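PDB 2WHN: pilus assembly protein PILC from Thermus thermophilus, which probably acts in the inner membrane to control type IV pilus assembly and disassembly, this chain being its N-terminal domain. Local coordinates for residues E7-Q21 with L36-F48. Sequence-based numbering, arbitrary orientation.
Sequences ERGPGLKDLAIFSRQ and LAILERQTENRKF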
# COMPACT_ATOMS: atom_id res chain seq x y z
N GLU A 7 8.32 17.71 5.99
CA GLU A 7 8.89 16.36 5.98
C GLU A 7 8.59 15.65 4.66
O GLU A 7 7.47 15.71 4.16
CB GLU A 7 8.35 15.55 7.16
CG GLU A 7 9.13 14.26 7.42
CD GLU A 7 8.48 13.37 8.47
OE1 GLU A 7 7.46 13.79 9.08
OE2 GLU A 7 8.99 12.26 8.70
N ARG A 8 9.61 15.02 4.08
CA ARG A 8 9.43 14.28 2.83
C ARG A 8 8.49 13.09 3.04
O ARG A 8 8.83 12.15 3.77
CB ARG A 8 10.78 13.76 2.31
CG ARG A 8 11.85 14.83 2.14
CD ARG A 8 13.14 14.23 1.61
NE ARG A 8 13.97 15.21 0.92
CZ ARG A 8 14.76 14.92 -0.11
NH1 ARG A 8 14.80 13.68 -0.58
NH2 ARG A 8 15.49 15.87 -0.67
N GLY A 9 7.31 13.15 2.43
CA GLY A 9 6.35 12.05 2.50
C GLY A 9 6.54 11.06 1.37
O GLY A 9 7.43 11.22 0.53
N PRO A 10 5.69 10.02 1.33
CA PRO A 10 5.80 8.98 0.31
C PRO A 10 5.76 9.55 -1.10
O PRO A 10 4.92 10.40 -1.40
CB PRO A 10 4.57 8.10 0.57
CG PRO A 10 4.17 8.39 1.98
CD PRO A 10 4.54 9.81 2.23
N GLY A 11 6.63 9.06 -1.97
CA GLY A 11 6.60 9.43 -3.38
C GLY A 11 6.04 8.33 -4.26
O GLY A 11 5.56 7.30 -3.77
N LEU A 12 6.06 8.57 -5.56
CA LEU A 12 5.67 7.56 -6.54
C LEU A 12 6.53 6.31 -6.36
O LEU A 12 6.01 5.19 -6.41
CB LEU A 12 5.83 8.10 -7.96
CG LEU A 12 5.61 7.09 -9.09
CD1 LEU A 12 4.19 6.53 -9.04
CD2 LEU A 12 5.89 7.72 -10.45
N LYS A 13 7.83 6.50 -6.19
CA LYS A 13 8.74 5.38 -6.00
C LYS A 13 8.32 4.56 -4.78
O LYS A 13 8.16 3.34 -4.87
CB LYS A 13 10.18 5.85 -5.85
CG LYS A 13 11.21 4.76 -6.15
CD LYS A 13 12.63 5.24 -5.93
CE LYS A 13 12.85 5.69 -4.49
NZ LYS A 13 12.21 4.76 -3.51
N ASP A 14 8.09 5.24 -3.66
CA ASP A 14 7.71 4.57 -2.42
C ASP A 14 6.46 3.71 -2.63
O ASP A 14 6.39 2.57 -2.17
CB ASP A 14 7.47 5.59 -1.31
CG ASP A 14 8.66 6.50 -1.09
OD1 ASP A 14 9.58 6.11 -0.34
OD2 ASP A 14 8.68 7.61 -1.67
N LEU A 15 5.47 4.27 -3.32
CA LEU A 15 4.22 3.57 -3.56
C LEU A 15 4.38 2.39 -4.51
O LEU A 15 3.78 1.34 -4.32
CB LEU A 15 3.15 4.54 -4.08
CG LEU A 15 1.77 3.90 -4.29
CD1 LEU A 15 1.22 3.36 -2.97
CD2 LEU A 15 0.80 4.91 -4.90
N ALA A 16 5.20 2.57 -5.55
CA ALA A 16 5.49 1.49 -6.49
C ALA A 16 6.16 0.30 -5.80
O ALA A 16 5.79 -0.85 -6.03
CB ALA A 16 6.34 1.99 -7.64
N ILE A 17 7.16 0.59 -4.97
CA ILE A 17 7.87 -0.45 -4.23
C ILE A 17 6.92 -1.19 -3.29
O ILE A 17 6.80 -2.42 -3.35
CB ILE A 17 9.06 0.14 -3.44
CG1 ILE A 17 10.12 0.64 -4.41
CG2 ILE A 17 9.65 -0.90 -2.49
CD1 ILE A 17 11.29 1.34 -3.74
N PHE A 18 6.19 -0.44 -2.47
CA PHE A 18 5.18 -1.03 -1.60
C PHE A 18 4.24 -1.97 -2.36
O PHE A 18 3.97 -3.08 -1.91
CB PHE A 18 4.35 0.06 -0.92
CG PHE A 18 3.07 -0.46 -0.31
CD1 PHE A 18 3.08 -1.15 0.88
CD2 PHE A 18 1.85 -0.25 -0.94
CE1 PHE A 18 1.91 -1.64 1.44
CE2 PHE A 18 0.68 -0.72 -0.38
CZ PHE A 18 0.71 -1.42 0.80
N SER A 19 3.71 -1.48 -3.48
CA SER A 19 2.71 -2.22 -4.25
C SER A 19 3.30 -3.51 -4.83
O SER A 19 2.64 -4.55 -4.83
CB SER A 19 2.15 -1.35 -5.38
OG SER A 19 1.49 -0.20 -4.87
N ARG A 20 4.52 -3.43 -5.34
CA ARG A 20 5.23 -4.61 -5.83
C ARG A 20 5.49 -5.64 -4.72
O ARG A 20 5.24 -6.84 -4.89
CB ARG A 20 6.54 -4.21 -6.51
CG ARG A 20 7.32 -5.38 -7.08
CD ARG A 20 6.40 -6.27 -7.92
NE ARG A 20 5.98 -5.59 -9.14
CZ ARG A 20 4.99 -6.00 -9.93
NH1 ARG A 20 4.30 -7.10 -9.62
NH2 ARG A 20 4.68 -5.32 -11.02
N GLN A 21 6.00 -5.17 -3.59
CA GLN A 21 6.26 -6.03 -2.44
C GLN A 21 5.01 -6.80 -2.03
O GLN A 21 5.06 -8.02 -1.81
CB GLN A 21 6.77 -5.21 -1.26
CG GLN A 21 8.18 -4.67 -1.43
CD GLN A 21 8.55 -3.67 -0.36
OE1 GLN A 21 7.67 -3.02 0.22
NE2 GLN A 21 9.84 -3.56 -0.06
N LEU A 36 1.83 -7.36 5.37
CA LEU A 36 1.93 -6.01 5.91
C LEU A 36 2.96 -5.92 7.03
O LEU A 36 3.69 -4.93 7.12
CB LEU A 36 0.56 -5.51 6.39
CG LEU A 36 -0.48 -5.28 5.29
CD1 LEU A 36 -1.85 -5.01 5.89
CD2 LEU A 36 -0.06 -4.15 4.37
N ALA A 37 3.02 -6.94 7.88
CA ALA A 37 3.98 -6.96 8.98
C ALA A 37 5.43 -6.98 8.47
O ALA A 37 6.32 -6.38 9.07
CB ALA A 37 3.72 -8.14 9.90
N ILE A 38 5.65 -7.70 7.38
CA ILE A 38 6.96 -7.77 6.75
C ILE A 38 7.28 -6.44 6.08
O ILE A 38 8.40 -5.93 6.20
CB ILE A 38 7.03 -8.89 5.70
CG1 ILE A 38 7.06 -10.26 6.37
CG2 ILE A 38 8.23 -8.70 4.78
CD1 ILE A 38 6.29 -11.33 5.61
N LEU A 39 6.28 -5.88 5.40
CA LEU A 39 6.44 -4.63 4.66
C LEU A 39 6.73 -3.46 5.58
O LEU A 39 7.50 -2.57 5.23
CB LEU A 39 5.18 -4.33 3.84
CG LEU A 39 5.14 -5.02 2.49
CD1 LEU A 39 3.96 -4.54 1.67
CD2 LEU A 39 6.46 -4.78 1.76
N GLU A 40 6.02 -3.42 6.71
CA GLU A 40 6.13 -2.32 7.65
C GLU A 40 7.53 -2.27 8.26
O GLU A 40 7.89 -1.30 8.92
CB GLU A 40 5.08 -2.45 8.76
CG GLU A 40 5.52 -3.33 9.92
CD GLU A 40 4.46 -3.44 11.01
OE1 GLU A 40 3.51 -2.62 11.01
OE2 GLU A 40 4.59 -4.33 11.88
N ARG A 41 8.30 -3.33 8.04
CA ARG A 41 9.68 -3.37 8.54
C ARG A 41 10.68 -3.07 7.43
O ARG A 41 11.83 -2.76 7.70
CB ARG A 41 9.98 -4.73 9.18
CG ARG A 41 9.51 -4.86 10.61
CD ARG A 41 10.14 -6.06 11.31
NE ARG A 41 9.82 -7.31 10.63
CZ ARG A 41 8.64 -7.90 10.67
NH1 ARG A 41 7.65 -7.36 11.37
NH2 ARG A 41 8.43 -9.04 10.02
N GLN A 42 10.24 -3.16 6.18
CA GLN A 42 11.14 -2.98 5.04
C GLN A 42 10.78 -1.76 4.19
O GLN A 42 11.16 -1.68 3.02
CB GLN A 42 11.18 -4.24 4.17
CG GLN A 42 11.41 -5.52 4.96
CD GLN A 42 11.84 -6.69 4.09
OE1 GLN A 42 12.36 -6.50 2.99
NE2 GLN A 42 11.64 -7.91 4.58
N THR A 43 10.05 -0.82 4.78
CA THR A 43 9.69 0.41 4.08
C THR A 43 10.66 1.54 4.43
O THR A 43 10.92 1.81 5.61
CB THR A 43 8.25 0.83 4.41
OG1 THR A 43 7.35 -0.20 3.99
CG2 THR A 43 7.90 2.13 3.71
N GLU A 44 11.20 2.20 3.41
CA GLU A 44 12.33 3.12 3.59
C GLU A 44 11.89 4.49 4.10
O GLU A 44 12.54 5.08 4.96
CB GLU A 44 13.12 3.27 2.29
CG GLU A 44 14.60 3.55 2.51
CD GLU A 44 15.15 4.60 1.56
OE1 GLU A 44 14.64 4.70 0.42
OE2 GLU A 44 16.10 5.31 1.95
N ASN A 45 10.82 5.02 3.52
CA ASN A 45 10.30 6.33 3.91
C ASN A 45 9.61 6.30 5.27
O ASN A 45 8.64 5.57 5.46
CB ASN A 45 9.34 6.85 2.83
CG ASN A 45 8.80 8.23 3.16
OD1 ASN A 45 9.42 9.24 2.83
ND2 ASN A 45 7.64 8.28 3.79
N ARG A 46 10.09 7.11 6.20
CA ARG A 46 9.62 7.07 7.58
C ARG A 46 8.13 7.37 7.69
O ARG A 46 7.43 6.79 8.53
CB ARG A 46 10.40 8.05 8.46
CG ARG A 46 10.00 8.00 9.93
CD ARG A 46 10.42 9.26 10.67
NE ARG A 46 9.44 10.33 10.52
CZ ARG A 46 8.34 10.45 11.26
NH1 ARG A 46 8.07 9.56 12.20
NH2 ARG A 46 7.51 11.47 11.06
N LYS A 47 7.67 8.34 6.91
CA LYS A 47 6.28 8.74 6.92
C LYS A 47 5.38 7.65 6.32
O LYS A 47 4.27 7.41 6.81
CB LYS A 47 6.09 10.05 6.17
CG LYS A 47 4.77 10.75 6.48
CD LYS A 47 4.97 12.26 6.63
CE LYS A 47 3.80 12.89 7.37
NZ LYS A 47 4.07 14.33 7.69
N PHE A 48 5.87 6.98 5.28
CA PHE A 48 5.15 5.85 4.72
C PHE A 48 5.12 4.68 5.71
O PHE A 48 4.10 4.00 5.83
CB PHE A 48 5.75 5.40 3.39
CG PHE A 48 4.79 4.65 2.51
CD1 PHE A 48 3.42 4.76 2.71
CD2 PHE A 48 5.25 3.88 1.46
CE1 PHE A 48 2.53 4.07 1.89
CE2 PHE A 48 4.36 3.21 0.63
CZ PHE A 48 3.00 3.30 0.84
O HOH W 1 9.00 4.11 1.24
O HOH W 2 7.27 -0.46 1.10
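With CG anti to the backbone N in both F18 (chi1 164°) and F48, the two rings are carried into the space between helices 12-28 and 46-60. They meet as an offset edge-to-face pair, the edge of F48 turned to the face of F18, with the planes at 68°. The ring centroids are 5.5 Å apart. F48 CE2 also comes within 3.5 Å of F18 CB. From the N-terminal loop P10 closes over F48, its CB lying over one face of the ring and its CG touching F48 CB at 3.7 Å. On the F18 ring, L39 CD1 reaches CE1 at 3.6 Å, and L36 CD2 sits at the ring edge. The two rings and the leucines belong to the interior of an all-helical domain of the GSP F family, where L52 of helix 46-60 also touches F18 and F75 touches F48. D14 serves the start of helix 12-28: its OD2 accepts a hydrogen bond, modelled rather short, from N of G11, the N-cap residue, and a water links its OD1 to N45 N, at the N-cap of helix 46-60. T43 OG1 donates to L39 O. At the periphery, R46 holds E7 side-on, NE to OE2 at 2.7 Å and NH2 to OE1. The carboxylate and guanidinium planes are nearly coplanar, and NH2 additionally donates to OE2. K47 NZ joins this network through a long salt bridge to E7 OE1.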